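Local coordinates for insect group II chitinase (Ostrinia furnacalis, PDB 5Y2A) that hydrolyses chitin as a family 18 glycoside hydrolase, the part crystallised being the second catalytic domain of this insect enzyme, at the interface of chains A and B. Residues are numbered along the deposited sequence; one frame, centred on the assembly and turned at random. Chains: chain A/B, insect group II chitinase.

Contact 1: the interface of chains A and B. Residues chain A 16-18, 277; chain B 54-55, 59.
B:Glu59 and B:Trp55 reach A:Pro17 and its neighbours through different first torsions: CG of B:Glu59 lies anti to its carbonyl carbon (chi1 -74°), whereas CG of B:Trp55 is anti to its backbone N (chi1 -179°). Extended beyond CG, the glutamate carries its carboxylate past the proline to the backbone amide of A:Asp18. There OE2 accepts a hydrogen bond from A:Asp18 N at 2.7 Å, nearly straight (173° at H) and on the syn lone pair. A:Asp18 as a whole is poorly ordered, so this geometry is approximate; its OD1 is modelled 3.3 Å from OE1 of B:Glu59. Two acids so placed would repel if both were charged, which might, tentatively, raise the affinity of one for a proton; a water bridges the same two oxygens and also lies 2.7 Å from the carbonyl oxygen of A:Arg16. An alanine in place of B:Glu59 would probably leave the A:Asp18 amide without its partner across the interface and the water with one holder fewer. Proline suits the middle of this loop, being compact, stiff and without an N-H to satisfy. Its ring crosses both helix side chains at about a right angle, with CG 4.0 Å from B:Ile54 CB and CD 3.8 Å from B:Trp55 CB. The indole turns toward the preceding peptide: CD1 comes within 3.2 Å of A:Arg16 O, while A:Arg16 N stands above one face, toward the rim. Behind the proline, A:Arg277 turns a guanidinium face to A:Pro17 CD and touches B:Trp55 CB with NH1, backing the loop from its own chain. The site joins a loop of one chitinase domain to helix 54-59 of the other; the structure alone does not show whether this pairing exists outside the crystal, and it may be a packing contact.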
loop_
_atom_site.group_PDB
_atom_site.type_symbol
_atom_site.label_atom_id
_atom_site.label_comp_id
_atom_site.label_asym_id
_atom_site.label_seq_id
_atom_site.Cartn_x
_atom_site.Cartn_y
_atom_site.Cartn_z
ATOM N N ARG A 16 9.252 -11.230 4.819
ATOM C CA ARG A 16 8.748 -11.911 3.640
ATOM C C ARG A 16 8.658 -13.398 3.920
ATOM O O ARG A 16 9.473 -13.930 4.685
ATOM C CB ARG A 16 9.672 -11.679 2.438
ATOM C CG ARG A 16 8.981 -11.154 1.218
ATOM C CD ARG A 16 9.979 -10.586 0.238
ATOM N NE ARG A 16 9.861 -9.138 0.163
ATOM C CZ ARG A 16 10.589 -8.373 -0.636
ATOM N NH1 ARG A 16 11.486 -8.925 -1.441
ATOM N NH2 ARG A 16 10.418 -7.058 -0.635
ATOM N N PRO A 17 7.715 -14.106 3.286
ATOM C CA PRO A 17 7.607 -15.548 3.535
ATOM C C PRO A 17 8.931 -16.208 3.182
ATOM O O PRO A 17 9.664 -15.738 2.309
ATOM C CB PRO A 17 6.479 -15.993 2.594
ATOM C CG PRO A 17 5.660 -14.750 2.370
ATOM C CD PRO A 17 6.628 -13.602 2.424
ATOM N N ASP A 18 9.232 -17.301 3.889
ATOM C CA ASP A 18 10.585 -17.864 3.889
ATOM C C ASP A 18 11.215 -17.967 2.506
ATOM O O ASP A 18 12.407 -17.683 2.349
ATOM C CB ASP A 18 10.598 -19.230 4.573
ATOM C CG ASP A 18 10.501 -19.124 6.083
ATOM O OD1 ASP A 18 10.818 -18.038 6.621
ATOM O OD2 ASP A 18 10.125 -20.124 6.732
ATOM N N ARG A 277 3.481 -9.810 -2.113
ATOM C CA ARG A 277 2.226 -9.406 -1.466
ATOM C C ARG A 277 1.876 -7.946 -1.740
ATOM O O ARG A 277 1.494 -7.194 -0.842
ATOM C CB ARG A 277 2.314 -9.659 0.042
ATOM C CG ARG A 277 2.679 -11.083 0.405
ATOM C CD ARG A 277 3.216 -11.145 1.826
ATOM N NE ARG A 277 4.552 -10.556 1.782
ATOM C CZ ARG A 277 5.212 -10.039 2.813
ATOM N NH1 ARG A 277 4.686 -10.034 4.031
ATOM N NH2 ARG A 277 6.410 -9.514 2.607
ATOM N N ILE B 54 1.206 -14.529 3.877
ATOM C CA ILE B 54 1.665 -15.792 4.453
ATOM C C ILE B 54 2.611 -15.534 5.619
ATOM O O ILE B 54 2.576 -16.238 6.636
ATOM C CB ILE B 54 2.334 -16.659 3.365
ATOM C CG1 ILE B 54 1.313 -17.075 2.303
ATOM C CG2 ILE B 54 3.007 -17.878 3.976
ATOM C CD1 ILE B 54 0.277 -18.037 2.799
ATOM N N TRP B 55 3.465 -14.516 5.492
ATOM C CA TRP B 55 4.484 -14.264 6.509
ATOM C C TRP B 55 3.865 -13.876 7.850
ATOM O O TRP B 55 4.246 -14.404 8.901
ATOM C CB TRP B 55 5.453 -13.185 6.017
ATOM C CG TRP B 55 6.528 -12.926 7.017
ATOM C CD1 TRP B 55 7.626 -13.696 7.266
ATOM C CD2 TRP B 55 6.590 -11.828 7.922
ATOM N NE1 TRP B 55 8.374 -13.139 8.276
ATOM C CE2 TRP B 55 7.757 -11.988 8.695
ATOM C CE3 TRP B 55 5.774 -10.717 8.150
ATOM C CZ2 TRP B 55 8.124 -11.084 9.680
ATOM C CZ3 TRP B 55 6.146 -9.817 9.133
ATOM C CH2 TRP B 55 7.302 -10.011 9.888
ATOM N N GLU B 59 3.187 -18.027 8.809
ATOM C CA GLU B 59 4.524 -18.255 9.354
ATOM C C GLU B 59 4.652 -17.694 10.762
ATOM O O GLU B 59 5.226 -18.342 11.644
ATOM C CB GLU B 59 5.590 -17.654 8.436
ATOM C CG GLU B 59 5.799 -18.453 7.170
ATOM C CD GLU B 59 6.966 -17.946 6.331
ATOM O OE1 GLU B 59 7.683 -17.039 6.790
ATOM O OE2 GLU B 59 7.154 -18.466 5.214
HETATM O O HOH W 1 10.329 -15.563 6.629
#

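Contact 2: the interface of chains A and B. Residues chain A 267-268; chain B 44, 87-88, 136.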
loop_
_atom_site.group_PDB
_atom_site.type_symbol
_atom_site.label_atom_id
_atom_site.label_comp_id
_atom_site.label_asym_id
_atom_site.label_seq_id
_atom_site.Cartn_x
_atom_site.Cartn_y
_atom_site.Cartn_z
ATOM N N TYR A 267 -8.055 -2.387 -15.381
ATOM C CA TYR A 267 -8.928 -1.933 -14.312
ATOM C C TYR A 267 -8.311 -2.025 -12.922
ATOM O O TYR A 267 -8.908 -1.514 -11.968
ATOM C CB TYR A 267 -10.246 -2.726 -14.334
ATOM C CG TYR A 267 -10.088 -4.203 -14.034
ATOM C CD1 TYR A 267 -10.123 -4.674 -12.728
ATOM C CD2 TYR A 267 -9.908 -5.125 -15.056
ATOM C CE1 TYR A 267 -9.977 -6.012 -12.446
ATOM C CE2 TYR A 267 -9.768 -6.480 -14.782
ATOM C CZ TYR A 267 -9.805 -6.916 -13.474
ATOM O OH TYR A 267 -9.659 -8.260 -13.187
ATOM N N ALA A 268 -7.145 -2.652 -12.776
ATOM C CA ALA A 268 -6.506 -2.791 -11.473
ATOM C C ALA A 268 -5.068 -3.239 -11.691
ATOM O O ALA A 268 -4.672 -3.596 -12.800
ATOM C CB ALA A 268 -7.250 -3.795 -10.588
ATOM N N LYS B 44 -7.496 -16.366 -7.312
ATOM C CA LYS B 44 -8.105 -16.147 -8.620
ATOM C C LYS B 44 -8.258 -17.451 -9.390
ATOM O O LYS B 44 -9.294 -17.690 -10.023
ATOM C CB LYS B 44 -7.274 -15.141 -9.418
ATOM C CG LYS B 44 -7.832 -14.856 -10.800
ATOM C CD LYS B 44 -6.840 -14.092 -11.657
ATOM C CE LYS B 44 -7.496 -13.605 -12.936
ATOM N NZ LYS B 44 -8.546 -12.587 -12.671
ATOM N N ALA B 87 -11.874 -5.980 -7.068
ATOM C CA ALA B 87 -11.785 -5.593 -8.468
ATOM C C ALA B 87 -11.867 -6.828 -9.359
ATOM O O ALA B 87 -11.297 -7.879 -9.050
ATOM C CB ALA B 87 -10.489 -4.826 -8.737
ATOM N N GLY B 88 -12.581 -6.706 -10.465
ATOM C CA GLY B 88 -12.639 -7.810 -11.403
ATOM C C GLY B 88 -13.700 -8.829 -11.056
ATOM O O GLY B 88 -14.494 -8.667 -10.125
ATOM N N LYS B 136 -20.598 -3.555 -14.644
ATOM C CA LYS B 136 -19.611 -4.605 -14.878
ATOM C C LYS B 136 -20.183 -5.995 -14.641
ATOM O O LYS B 136 -19.967 -6.906 -15.445
ATOM C CB LYS B 136 -18.402 -4.426 -13.957
ATOM C CG LYS B 136 -17.558 -3.186 -14.107
ATOM C CD LYS B 136 -16.747 -3.234 -15.378
ATOM C CE LYS B 136 -15.605 -2.240 -15.318
ATOM N NZ LYS B 136 -14.576 -2.741 -14.350
#
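The phenol of A:Tyr267 lies against the backbone of B:Gly88, with no nitrogen or oxygen of one chain within bonding reach of the other, and van der Waals packing carries the contact. The CE1 side of the ring does the touching: CE1 is 3.3 Å from B:Gly88 N and 3.4 Å from B:Gly88 CA. This glycine approaches at a slant, above the ring plane and out beyond the rim, so that its CA also comes 3.5 Å from the phenol oxygen OH. A residue without a side chain lets the CE1 rim of the ring come close to the backbone with no CB in the way, and phi 85° with psi -172° is a backbone shape that other residue types seldom adopt. B:Ala87 meets the same ring differently, its CB lying in the ring plane at the edge, 3.9 Å from CE1. That methyl also touches the CB of A:Ala268 at 3.9 Å, tip to tip, two small groups that allow the backbones to draw near. In the next shell, two lysines flank the tyrosine loosely. B:Lys136 brings NZ to 4.3 Å from A:Tyr267 CB, on the ring side where B:Gly88 lies, and B:Lys44 points NZ toward the phenol end, 4.5 Å from OH. Their long, flexible chains can lie near an aromatic group without a fixed bond and would probably leave the surroundings somewhat positive. The tyrosine itself is set by chi1 65°, which places CG between backbone N and carbonyl carbon, a crowded position that sends the ring across to chain B. In the fold, A:Tyr267 and A:Ala268 lie between the short strand segments at 266 and 269, whereas the partners from chain B belong to loops following strands 34-42, 75-81 and 119-123. In a family 18 barrel such loops surround the substrate cleft, so the tyrosine probably meets the rim of that face.

Contact 1 and contact 2 lie about 25 Å apart between the centres of their C-alpha atoms and share no residue. Both belong to one interface that is not an exact two-fold, and in these patches the chains present different segments: contact 1 adds a water-bridged polar grip to apolar packing, while contact 2 is mainly van der Waals packing. On chain A, contact 1 rests mainly on loop 16-18, with A:Arg277 at its margin, ten residues on from A:Tyr267. On chain B, the marginal B:Lys44 and helix 54-59 both follow strand 34-42, strand 49-51 between them. The small patches may reflect crystal packing rather than a functional dimer.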